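Local coordinates for protein oxidoreductase, zinc-binding dehydrogenase family (Myxococcus xanthus, PDB 5K1S) that acts as a reductase in the alternative de novo biosynthesis of isovaleryl coenzyme A and binds zinc ions, at residues His52-Cys57 with His79-Glu84; Glu185-Thr190 with Val253-Glu258; Gly45-Arg50 with Ile86-Asp91; Pro74-His79 with Gly137-Met142. All coordinates share one frame; numbering follows the deposited sequence.

Contact 1: His52-Cys57 with His79-Glu84; sequences HACGVC and HEAAGE. With ZN (zinc ion), chain F.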
loop_
_atom_site.group_PDB
_atom_site.type_symbol
_atom_site.label_atom_id
_atom_site.label_comp_id
_atom_site.label_asym_id
_atom_site.label_seq_id
_atom_site.Cartn_x
_atom_site.Cartn_y
_atom_site.Cartn_z
ATOM N N HIS A 52 18.552 32.189 6.838
ATOM C CA HIS A 52 17.893 33.330 6.221
ATOM C C HIS A 52 16.376 33.225 6.262
ATOM O O HIS A 52 15.696 34.251 6.147
ATOM C CB HIS A 52 18.341 33.483 4.762
ATOM C CG HIS A 52 19.745 33.978 4.612
ATOM N ND1 HIS A 52 20.059 35.318 4.549
ATOM C CD2 HIS A 52 20.919 33.311 4.511
ATOM C CE1 HIS A 52 21.366 35.456 4.415
ATOM N NE2 HIS A 52 21.911 34.253 4.389
ATOM N N ALA A 53 15.838 32.021 6.424
ATOM C CA ALA A 53 14.398 31.823 6.467
ATOM C C ALA A 53 14.115 30.431 7.011
ATOM O O ALA A 53 14.912 29.506 6.828
ATOM C CB ALA A 53 13.772 31.995 5.078
ATOM N N CYS A 54 12.976 30.295 7.690
ATOM C CA CYS A 54 12.520 29.001 8.181
ATOM C C CYS A 54 11.015 28.912 8.001
ATOM O O CYS A 54 10.272 29.734 8.550
ATOM C CB CYS A 54 12.888 28.787 9.649
ATOM S SG CYS A 54 12.380 27.165 10.271
ATOM N N GLY A 55 10.570 27.915 7.245
ATOM C CA GLY A 55 9.152 27.741 7.023
ATOM C C GLY A 55 8.430 27.308 8.285
ATOM O O GLY A 55 8.958 26.567 9.115
ATOM N N VAL A 56 7.200 27.790 8.426
ATOM C CA VAL A 56 6.336 27.416 9.540
ATOM C C VAL A 56 5.458 26.263 9.072
ATOM O O VAL A 56 4.616 26.430 8.185
ATOM C CB VAL A 56 5.488 28.601 10.020
ATOM C CG1 VAL A 56 4.626 28.192 11.214
ATOM C CG2 VAL A 56 6.379 29.782 10.378
ATOM N N CYS A 57 5.662 25.092 9.664
ATOM C CA CYS A 57 4.891 23.898 9.356
ATOM C C CYS A 57 4.005 23.549 10.546
ATOM O O CYS A 57 4.430 23.672 11.698
ATOM C CB CYS A 57 5.821 22.727 9.025
ATOM S SG CYS A 57 4.983 21.176 8.683
ATOM N N HIS A 79 11.894 22.888 11.345
ATOM C CA HIS A 79 12.611 21.909 10.540
ATOM C C HIS A 79 12.709 22.300 9.072
ATOM O O HIS A 79 13.233 21.515 8.271
ATOM C CB HIS A 79 11.938 20.532 10.656
ATOM C CG HIS A 79 10.553 20.481 10.088
ATOM N ND1 HIS A 79 9.433 20.314 10.873
ATOM C CD2 HIS A 79 10.108 20.565 8.811
ATOM C CE1 HIS A 79 8.358 20.301 10.106
ATOM N NE2 HIS A 79 8.740 20.454 8.851
ATOM N N GLU A 80 12.233 23.485 8.698
ATOM C CA GLU A 80 12.122 23.878 7.300
ATOM C C GLU A 80 12.988 25.106 7.043
ATOM O O GLU A 80 12.492 26.145 6.601
ATOM C CB GLU A 80 10.654 24.149 6.959
ATOM C CG GLU A 80 10.235 23.714 5.565
ATOM C CD GLU A 80 8.734 23.844 5.356
ATOM O OE1 GLU A 80 8.026 24.198 6.323
ATOM O OE2 GLU A 80 8.256 23.588 4.230
ATOM N N ALA A 81 14.285 24.987 7.307
ATOM C CA ALA A 81 15.197 26.120 7.315
ATOM C C ALA A 81 16.062 26.130 6.061
ATOM O O ALA A 81 16.481 25.078 5.570
ATOM C CB ALA A 81 16.090 26.085 8.556
ATOM N N ALA A 82 16.323 27.331 5.552
ATOM C CA ALA A 82 17.220 27.546 4.426
ATOM C C ALA A 82 18.215 28.625 4.819
ATOM O O ALA A 82 17.818 29.684 5.315
ATOM C CB ALA A 82 16.448 27.960 3.168
ATOM N N GLY A 83 19.494 28.357 4.610
ATOM C CA GLY A 83 20.519 29.268 5.055
ATOM C C GLY A 83 21.811 29.122 4.292
ATOM O O GLY A 83 21.858 28.528 3.214
ATOM N N GLU A 84 22.872 29.672 4.878
ATOM C CA GLU A 84 24.169 29.790 4.227
ATOM C C GLU A 84 25.237 29.178 5.119
ATOM O O GLU A 84 25.295 29.473 6.317
ATOM C CB GLU A 84 24.493 31.260 3.941
ATOM C CG GLU A 84 25.843 31.501 3.296
ATOM C CD GLU A 84 26.135 32.979 3.119
ATOM O OE1 GLU A 84 25.286 33.803 3.524
ATOM O OE2 GLU A 84 27.214 33.316 2.580
HETATM ZN ZN ZN F . 7.020 19.966 7.924
HETATM O O HOH W 1 9.437 24.058 10.334
#

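Contact 2: Glu185-Thr190 with Val253-Glu258; sequences ETVLIT and VDVAVE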
loop_
_atom_site.group_PDB
_atom_site.type_symbol
_atom_site.label_atom_id
_atom_site.label_comp_id
_atom_site.label_asym_id
_atom_site.label_seq_id
_atom_site.Cartn_x
_atom_site.Cartn_y
_atom_site.Cartn_z
ATOM N N GLU A 185 -0.733 8.629 -17.545
ATOM C CA GLU A 185 -1.648 8.175 -16.514
ATOM C C GLU A 185 -2.510 9.330 -16.012
ATOM O O GLU A 185 -2.158 10.506 -16.137
ATOM C CB GLU A 185 -0.881 7.556 -15.344
ATOM C CG GLU A 185 -0.303 6.181 -15.635
ATOM C CD GLU A 185 0.520 5.641 -14.480
ATOM O OE1 GLU A 185 1.201 6.442 -13.808
ATOM O OE2 GLU A 185 0.481 4.415 -14.242
ATOM N N THR A 186 -3.656 8.974 -15.440
ATOM C CA THR A 186 -4.559 9.932 -14.817
ATOM C C THR A 186 -4.358 9.889 -13.309
ATOM O O THR A 186 -4.417 8.814 -12.702
ATOM C CB THR A 186 -6.015 9.624 -15.168
ATOM O OG1 THR A 186 -6.310 8.262 -14.835
ATOM C CG2 THR A 186 -6.269 9.847 -16.653
ATOM N N VAL A 187 -4.120 11.053 -12.711
ATOM C CA VAL A 187 -3.767 11.164 -11.300
ATOM C C VAL A 187 -4.902 11.859 -10.564
ATOM O O VAL A 187 -5.367 12.925 -10.987
ATOM C CB VAL A 187 -2.446 11.930 -11.112
ATOM C CG1 VAL A 187 -2.041 11.943 -9.642
ATOM C CG2 VAL A 187 -1.347 11.316 -11.970
ATOM N N LEU A 188 -5.340 11.258 -9.463
ATOM C CA LEU A 188 -6.314 11.864 -8.567
ATOM C C LEU A 188 -5.587 12.418 -7.351
ATOM O O LEU A 188 -4.782 11.715 -6.731
ATOM C CB LEU A 188 -7.369 10.844 -8.134
ATOM C CG LEU A 188 -8.392 11.327 -7.103
ATOM C CD1 LEU A 188 -9.214 12.480 -7.660
ATOM C CD2 LEU A 188 -9.291 10.183 -6.669
ATOM N N ILE A 189 -5.865 13.674 -7.014
ATOM C CA ILE A 189 -5.235 14.338 -5.880
ATOM C C ILE A 189 -6.336 14.908 -4.998
ATOM O O ILE A 189 -7.177 15.682 -5.470
ATOM C CB ILE A 189 -4.269 15.451 -6.323
ATOM C CG1 ILE A 189 -3.199 14.884 -7.263
ATOM C CG2 ILE A 189 -3.622 16.106 -5.104
ATOM C CD1 ILE A 189 -2.281 15.934 -7.868
ATOM N N THR A 190 -6.334 14.522 -3.727
ATOM C CA THR A 190 -7.210 15.110 -2.728
ATOM C C THR A 190 -6.458 16.193 -1.965
ATOM O O THR A 190 -5.225 16.209 -1.917
ATOM C CB THR A 190 -7.729 14.047 -1.755
ATOM O OG1 THR A 190 -6.644 13.535 -0.973
ATOM C CG2 THR A 190 -8.388 12.902 -2.514
ATOM N N VAL A 253 -9.165 6.159 -12.313
ATOM C CA VAL A 253 -7.837 6.754 -12.352
ATOM C C VAL A 253 -6.795 5.659 -12.166
ATOM O O VAL A 253 -7.058 4.595 -11.596
ATOM C CB VAL A 253 -7.661 7.862 -11.292
ATOM C CG1 VAL A 253 -8.592 9.028 -11.586
ATOM C CG2 VAL A 253 -7.906 7.315 -9.893
ATOM N N ASP A 254 -5.588 5.932 -12.666
ATOM C CA ASP A 254 -4.491 4.982 -12.536
ATOM C C ASP A 254 -3.845 5.062 -11.158
ATOM O O ASP A 254 -3.506 4.031 -10.568
ATOM C CB ASP A 254 -3.447 5.237 -13.625
ATOM C CG ASP A 254 -4.015 5.094 -15.022
ATOM O OD1 ASP A 254 -4.513 6.100 -15.568
ATOM O OD2 ASP A 254 -3.962 3.975 -15.575
ATOM N N VAL A 255 -3.670 6.274 -10.635
ATOM C CA VAL A 255 -3.038 6.490 -9.340
ATOM C C VAL A 255 -3.768 7.621 -8.631
ATOM O O VAL A 255 -4.344 8.508 -9.266
ATOM C CB VAL A 255 -1.530 6.809 -9.488
ATOM C CG1 VAL A 255 -1.325 8.010 -10.397
ATOM C CG2 VAL A 255 -0.880 7.046 -8.128
ATOM N N ALA A 256 -3.745 7.580 -7.299
ATOM C CA ALA A 256 -4.379 8.601 -6.476
ATOM C C ALA A 256 -3.414 9.047 -5.389
ATOM O O ALA A 256 -2.772 8.213 -4.742
ATOM C CB ALA A 256 -5.677 8.083 -5.849
ATOM N N VAL A 257 -3.315 10.357 -5.195
ATOM C CA VAL A 257 -2.494 10.947 -4.145
ATOM C C VAL A 257 -3.444 11.343 -3.021
ATOM O O VAL A 257 -4.128 12.367 -3.098
ATOM C CB VAL A 257 -1.691 12.144 -4.660
ATOM C CG1 VAL A 257 -0.851 12.747 -3.544
ATOM C CG2 VAL A 257 -0.811 11.726 -5.830
ATOM N N GLU A 258 -3.488 10.529 -1.967
ATOM C CA GLU A 258 -4.430 10.731 -0.866
ATOM C C GLU A 258 -3.756 11.579 0.205
ATOM O O GLU A 258 -3.047 11.063 1.070
ATOM C CB GLU A 258 -4.896 9.390 -0.308
ATOM C CG GLU A 258 -5.870 9.509 0.856
ATOM C CD GLU A 258 -7.140 10.257 0.488
ATOM O OE1 GLU A 258 -8.104 9.609 0.028
ATOM O OE2 GLU A 258 -7.172 11.494 0.655
#

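Contact 3: Gly45-Arg50 with Ile86-Asp91; sequences GEVLLR and IEVGPD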
loop_
_atom_site.group_PDB
_atom_site.type_symbol
_atom_site.label_atom_id
_atom_site.label_comp_id
_atom_site.label_asym_id
_atom_site.label_seq_id
_atom_site.Cartn_x
_atom_site.Cartn_y
_atom_site.Cartn_z
ATOM N N GLY A 45 31.658 16.262 10.767
ATOM C CA GLY A 45 30.540 15.937 9.906
ATOM C C GLY A 45 29.384 16.907 9.966
ATOM O O GLY A 45 28.345 16.645 9.351
ATOM N N GLU A 46 29.527 18.018 10.678
ATOM C CA GLU A 46 28.458 18.992 10.844
ATOM C C GLU A 46 28.818 20.301 10.152
ATOM O O GLU A 46 29.950 20.523 9.717
ATOM C CB GLU A 46 28.172 19.233 12.329
ATOM C CG GLU A 46 27.671 18.005 13.068
ATOM C CD GLU A 46 27.352 18.289 14.524
ATOM O OE1 GLU A 46 27.927 19.248 15.086
ATOM O OE2 GLU A 46 26.524 17.557 15.107
ATOM N N VAL A 47 27.822 21.179 10.069
ATOM C CA VAL A 47 27.928 22.443 9.353
ATOM C C VAL A 47 27.162 23.499 10.138
ATOM O O VAL A 47 26.080 23.226 10.667
ATOM C CB VAL A 47 27.381 22.308 7.915
ATOM C CG1 VAL A 47 26.889 23.642 7.371
ATOM C CG2 VAL A 47 28.450 21.728 7.000
ATOM N N LEU A 48 27.722 24.705 10.214
ATOM C CA LEU A 48 27.057 25.836 10.848
ATOM C C LEU A 48 26.363 26.661 9.773
ATOM O O LEU A 48 27.010 27.121 8.826
ATOM C CB LEU A 48 28.050 26.697 11.627
ATOM C CG LEU A 48 27.472 27.944 12.306
ATOM C CD1 LEU A 48 26.398 27.572 13.320
ATOM C CD2 LEU A 48 28.571 28.751 12.974
ATOM N N LEU A 49 25.056 26.849 9.924
ATOM C CA LEU A 49 24.246 27.553 8.943
ATOM C C LEU A 49 23.850 28.929 9.458
ATOM O O LEU A 49 23.616 29.122 10.654
ATOM C CB LEU A 49 22.980 26.763 8.602
ATOM C CG LEU A 49 23.136 25.559 7.675
ATOM C CD1 LEU A 49 21.820 24.811 7.584
ATOM C CD2 LEU A 49 23.599 25.990 6.290
ATOM N N ARG A 50 23.779 29.882 8.535
ATOM C CA ARG A 50 23.261 31.219 8.811
ATOM C C ARG A 50 21.851 31.256 8.238
ATOM O O ARG A 50 21.661 31.426 7.031
ATOM C CB ARG A 50 24.160 32.287 8.199
ATOM C CG ARG A 50 24.004 33.672 8.806
ATOM C CD ARG A 50 22.840 34.442 8.209
ATOM N NE ARG A 50 23.129 35.873 8.141
ATOM C CZ ARG A 50 23.742 36.472 7.123
ATOM N NH1 ARG A 50 24.138 35.771 6.066
ATOM N NH2 ARG A 50 23.963 37.780 7.159
ATOM N N ILE A 86 28.369 29.112 6.861
ATOM C CA ILE A 86 29.399 30.056 7.287
ATOM C C ILE A 86 30.583 29.367 7.944
ATOM O O ILE A 86 31.635 30.003 8.120
ATOM C CB ILE A 86 28.830 31.121 8.248
ATOM C CG1 ILE A 86 28.330 30.475 9.545
ATOM C CG2 ILE A 86 27.709 31.894 7.566
ATOM C CD1 ILE A 86 28.069 31.469 10.656
ATOM N N GLU A 87 30.450 28.098 8.320
ATOM C CA GLU A 87 31.545 27.365 8.935
ATOM C C GLU A 87 31.290 25.878 8.751
ATOM O O GLU A 87 30.141 25.432 8.785
ATOM C CB GLU A 87 31.677 27.702 10.425
ATOM C CG GLU A 87 32.801 26.964 11.133
ATOM C CD GLU A 87 32.811 27.228 12.624
ATOM O OE1 GLU A 87 31.931 27.977 13.099
ATOM O OE2 GLU A 87 33.693 26.686 13.321
ATOM N N VAL A 88 32.366 25.123 8.553
ATOM C CA VAL A 88 32.293 23.678 8.397
ATOM C C VAL A 88 33.223 23.039 9.415
ATOM O O VAL A 88 34.291 23.581 9.720
ATOM C CB VAL A 88 32.669 23.233 6.966
ATOM C CG1 VAL A 88 31.778 23.923 5.941
ATOM C CG2 VAL A 88 34.139 23.515 6.680
ATOM N N GLY A 89 32.811 21.893 9.947
ATOM C CA GLY A 89 33.679 21.084 10.763
ATOM C C GLY A 89 34.458 20.123 9.894
ATOM O O GLY A 89 34.248 20.049 8.679
ATOM N N PRO A 90 35.381 19.373 10.490
ATOM C CA PRO A 90 36.102 18.359 9.717
ATOM C C PRO A 90 35.144 17.318 9.158
ATOM O O PRO A 90 34.027 17.132 9.648
ATOM C CB PRO A 90 37.072 17.749 10.736
ATOM C CG PRO A 90 36.512 18.100 12.072
ATOM C CD PRO A 90 35.806 19.406 11.899
ATOM N N ASP A 91 35.595 16.637 8.105
ATOM C CA ASP A 91 34.790 15.623 7.425
ATOM C C ASP A 91 33.519 16.236 6.837
ATOM O O ASP A 91 32.401 15.784 7.095
ATOM C CB ASP A 91 34.458 14.462 8.366
ATOM C CG ASP A 91 35.596 13.477 8.496
ATOM O OD1 ASP A 91 36.140 13.059 7.453
ATOM O OD2 ASP A 91 35.954 13.127 9.640
#

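Contact 4: Pro74-His79 with Gly137-Met142; sequences PAILGH and GYAQFM. With ZN (zinc ion), chain F.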
loop_
_atom_site.group_PDB
_atom_site.type_symbol
_atom_site.label_atom_id
_atom_site.label_comp_id
_atom_site.label_asym_id
_atom_site.label_seq_id
_atom_site.Cartn_x
_atom_site.Cartn_y
_atom_site.Cartn_z
ATOM N N PRO A 74 14.326 23.810 27.369
ATOM C CA PRO A 74 14.103 24.826 26.332
ATOM C C PRO A 74 14.393 24.282 24.937
ATOM O O PRO A 74 15.273 23.433 24.787
ATOM C CB PRO A 74 15.083 25.937 26.711
ATOM C CG PRO A 74 16.166 25.244 27.455
ATOM C CD PRO A 74 15.501 24.125 28.200
ATOM N N ALA A 75 13.660 24.758 23.933
ATOM C CA ALA A 75 13.731 24.181 22.600
ATOM C C ALA A 75 13.647 25.267 21.539
ATOM O O ALA A 75 12.873 26.220 21.669
ATOM C CB ALA A 75 12.606 23.160 22.379
ATOM N N ILE A 76 14.454 25.109 20.494
ATOM C CA ILE A 76 14.371 25.923 19.289
ATOM C C ILE A 76 13.680 25.070 18.235
ATOM O O ILE A 76 14.225 24.053 17.794
ATOM C CB ILE A 76 15.758 26.385 18.821
ATOM C CG1 ILE A 76 16.407 27.277 19.885
ATOM C CG2 ILE A 76 15.659 27.123 17.485
ATOM C CD1 ILE A 76 17.872 27.589 19.621
ATOM N N LEU A 77 12.484 25.474 17.831
ATOM C CA LEU A 77 11.678 24.681 16.918
ATOM C C LEU A 77 12.011 25.022 15.468
ATOM O O LEU A 77 12.737 25.973 15.175
ATOM C CB LEU A 77 10.189 24.909 17.188
ATOM C CG LEU A 77 9.753 24.928 18.657
ATOM C CD1 LEU A 77 8.233 24.949 18.753
ATOM C CD2 LEU A 77 10.325 23.749 19.437
ATOM N N GLY A 78 11.467 24.221 14.556
ATOM C CA GLY A 78 11.584 24.492 13.135
ATOM C C GLY A 78 12.441 23.483 12.404
ATOM O O GLY A 78 13.592 23.242 12.785
ATOM N N HIS A 79 11.894 22.888 11.345
ATOM C CA HIS A 79 12.611 21.909 10.540
ATOM C C HIS A 79 12.709 22.300 9.072
ATOM O O HIS A 79 13.233 21.515 8.271
ATOM C CB HIS A 79 11.938 20.532 10.656
ATOM C CG HIS A 79 10.553 20.481 10.088
ATOM N ND1 HIS A 79 9.433 20.314 10.873
ATOM C CD2 HIS A 79 10.108 20.565 8.811
ATOM C CE1 HIS A 79 8.358 20.301 10.106
ATOM N NE2 HIS A 79 8.740 20.454 8.851
ATOM N N GLY A 137 15.271 25.791 13.108
ATOM C CA GLY A 137 15.552 26.971 12.318
ATOM C C GLY A 137 14.881 28.244 12.781
ATOM O O GLY A 137 14.978 29.261 12.083
ATOM N N TYR A 138 14.188 28.227 13.919
ATOM C CA TYR A 138 13.638 29.453 14.489
ATOM C C TYR A 138 14.747 30.275 15.132
ATOM O O TYR A 138 14.658 30.641 16.308
ATOM C CB TYR A 138 12.555 29.151 15.532
ATOM C CG TYR A 138 11.249 28.631 14.979
ATOM C CD1 TYR A 138 11.121 28.268 13.640
ATOM C CD2 TYR A 138 10.134 28.510 15.803
ATOM C CE1 TYR A 138 9.933 27.797 13.143
ATOM C CE2 TYR A 138 8.936 28.040 15.310
ATOM C CZ TYR A 138 8.847 27.687 13.976
ATOM O OH TYR A 138 7.678 27.215 13.442
ATOM N N ALA A 139 15.796 30.572 14.372
ATOM C CA ALA A 139 16.966 31.225 14.938
ATOM C C ALA A 139 17.830 31.759 13.807
ATOM O O ALA A 139 17.623 31.437 12.635
ATOM C CB ALA A 139 17.750 30.259 15.829
ATOM N N GLN A 140 18.808 32.591 14.177
ATOM C CA GLN A 140 19.733 33.150 13.198
ATOM C C GLN A 140 20.734 32.119 12.697
ATOM O O GLN A 140 21.272 32.280 11.596
ATOM C CB GLN A 140 20.487 34.336 13.801
ATOM C CG GLN A 140 19.601 35.510 14.172
ATOM C CD GLN A 140 20.383 36.660 14.778
ATOM O OE1 GLN A 140 21.073 36.496 15.784
ATOM N NE2 GLN A 140 20.278 37.833 14.166
ATOM N N PHE A 141 20.991 31.068 13.474
ATOM C CA PHE A 141 21.991 30.069 13.132
ATOM C C PHE A 141 21.512 28.702 13.599
ATOM O O PHE A 141 20.613 28.588 14.434
ATOM C CB PHE A 141 23.355 30.371 13.773
ATOM C CG PHE A 141 23.912 31.718 13.419
ATOM C CD1 PHE A 141 23.567 32.839 14.157
ATOM C CD2 PHE A 141 24.795 31.862 12.362
ATOM C CE1 PHE A 141 24.083 34.078 13.839
ATOM C CE2 PHE A 141 25.314 33.101 12.040
ATOM C CZ PHE A 141 24.959 34.210 12.778
ATOM N N MET A 142 22.136 27.661 13.053
ATOM C CA MET A 142 21.841 26.294 13.457
ATOM C C MET A 142 22.917 25.381 12.895
ATOM O O MET A 142 23.442 25.620 11.804
ATOM C CB MET A 142 20.458 25.844 12.968
ATOM C CG MET A 142 20.343 25.699 11.458
ATOM S SD MET A 142 18.669 25.301 10.909
ATOM C CE MET A 142 18.449 23.676 11.629
HETATM ZN ZN ZN F . 7.020 19.966 7.924
#

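Contact 1: His52-Cys57 with His79-Glu84
The H79 imidazole has a water over the centre of one face, 3.7 Å from its plane to the water O, while C57 SG lies at its edge. Both residues flank an antiparallel strand pair of the GroES-like domain that contains a classic beta bulge. H79 NE2 binds the zinc ion at 2.0 Å and C57 SG does so at 2.5 Å; C166 completes the protein ligands of this metal. At the other end, the H52 ring stacks on W158 and meets E84 edge-on, NE2 being 3.5 Å from E84 OE1 with ring and carboxylate planes only 21° apart. In the bulge the N-H groups of both H52 and A53 point at A82 O, and A82 N returns a nearly straight bond to A53 O (2.9 Å, 174°). C54 SG packs against A81 CB, its position anti to the backbone N (chi1 -178°) placing it beside the neighbouring strand. An alanine in place of H52 would probably leave W158 without its stacking partner and open a gap beside E84 OE1, where the ring edge now lies. Near the metal, G55 O accepts a hydrogen bond from the water above the H79 ring at 2.8 Å, and this water in turn accepts one from H79 N at 2.9 Å.

Contact 2: Glu185-Thr190 with Val253-Glu258
V187 and V255 lie side by side on one face of the sheet, V187 CG2 3.7 Å from V255 CG1, and V187 CG1 reaches on to V257 CG2. I189 CG1 extends this apolar row along V257 CB. On the reverse face L188 CB sits 4.0 Å from both A256 CB and V253 CG2. The two strands are parallel neighbours at the middle of the six-stranded Rossmann-type sheet, joined by alternating backbone bonds such as L188 N to V255 O (2.9 Å). At the start of the pair D254 OD1 accepts T186 N at 3.0 Å and T186 OG1 at 2.9 Å, the donors approaching from opposite faces of the carboxylate. T186 OG1 can do so because it lies between its backbone N and carbonyl carbon (chi1 54°). An alanine replacing D254 would probably leave T186 N and its hydroxyl without this shared acceptor. At the far end T190 OG1 donates to E258 OE2 at 2.7 Å, from above the carboxylate plane, and receives I259 N and V260 N. E185 OE2 lies 4.7 Å from D254 OD2; if both are ionised they would repel, which the salt bridge from E185 OE1 to R277 and the bond from R182 N would probably ease.

Contact 3: Gly45-Arg50 with Ile86-Asp91
L48 reaches across to I86 and E87 through CB, CG and CD2. Its CB lies 3.7 Å from E87 O and also meets E87 CB. With CG anti to the backbone N (chi1 178°), the chain leans over the partner strand, CG resting 3.8 Å from I86 CG1. At the tip, CD2 packs 3.6 Å from I86 CD1 and lies 3.5 Å from E87 OE1, one oxygen of a carboxylate whose other oxygen, OE2, forms a salt bridge with R41. I86 is gripped from a second direction, its CG2 meeting R50 CB at 3.6 Å. On the opposite face V47 and V88 point the same way, joined more lightly through V47 CG2 and V88 CG1. The backbone binds L48 in both senses: L48 N donates to E87 O at 2.9 Å, and I86 N donates to L48 O. Beyond the regular pairing, G89 N reaches E46 O, and G45 N gives P90 O an almost straight bond (2.8 Å, 179°). D91, at the very end, turns its carboxylate to a salt bridge with R44. The pairing is that of neighbouring antiparallel strands, 46-56 and 80-88, in the curled sheet of the GroES-like domain of medium-chain reductases.

Contact 4: Pro74-His79 with Gly137-Met142
The Y138 ring lies against the L77-G78 peptide, which covers one of its faces near the rim: L77 O is 3.1 Å from Y138 CG, and G78 CA comes to 3.7 Å from Y138 CE1. L77 CB sits over the same face in an off-centre CH-pi contact, 4.2 Å from the ring centroid and 29° off the ring normal. Two backbone bonds fix the loops to each other. Y138 N donates to L77 O at 3.0 Å, approaching almost end-on to the carbonyl, whereas G137 N meets G78 O at 3.1 Å from well above the carbonyl plane, a poorer use of that oxygen. I76 packs beside the start of the tyrosine side chain, its CG2 4.1 Å from A139 CB and also against Y138 CB. Y138 is the centre of an inverse gamma turn, A139 N closing back on G137 O through a weak bond, and this tight bend in the GroES-like domain brings the tyrosine onto the loop that leads to the zinc ligand H79. The backbone of G78, with positive phi, takes a shape that a side chain would hardly tolerate, and a CB there would run into Y138 CD1. Farther out, Y138 OH is held by a hydrogen bond with H343 NE2 and a weak one with D60, and the ring also packs on C54 and V56 of strand 46-56. D60 OD2 accepts a hydrogen bond from C57 N, the backbone nitrogen of a second zinc ligand, while the L77 side chain touches N63 and R64 of helix 58-64.

Overall arrangement
Contacts 1, 3 and 4 belong to the GroES-like domain, contact 2 to the Rossmann-type sheet on the other side of the chain's centre. Contacts 1 and 3 occupy successive parts of the same two strands, 46-56 and 80-88, with contact 1 nested inside the loop closed by contact 3 and their centres about 17 Å apart. Contact 4 crosses both along the chain, shares H79 with contact 1, and through strand 141-145 adjoins strand 46-56; its centre is about 9 Å from that of contact 1. Contact 2 follows them all in sequence, about 15 Å from contact 1 at the nearest atoms, consistent with the two-domain build of medium-chain reductases, a GroES-like domain and a Rossmann-type domain that in this family binds the nucleotide.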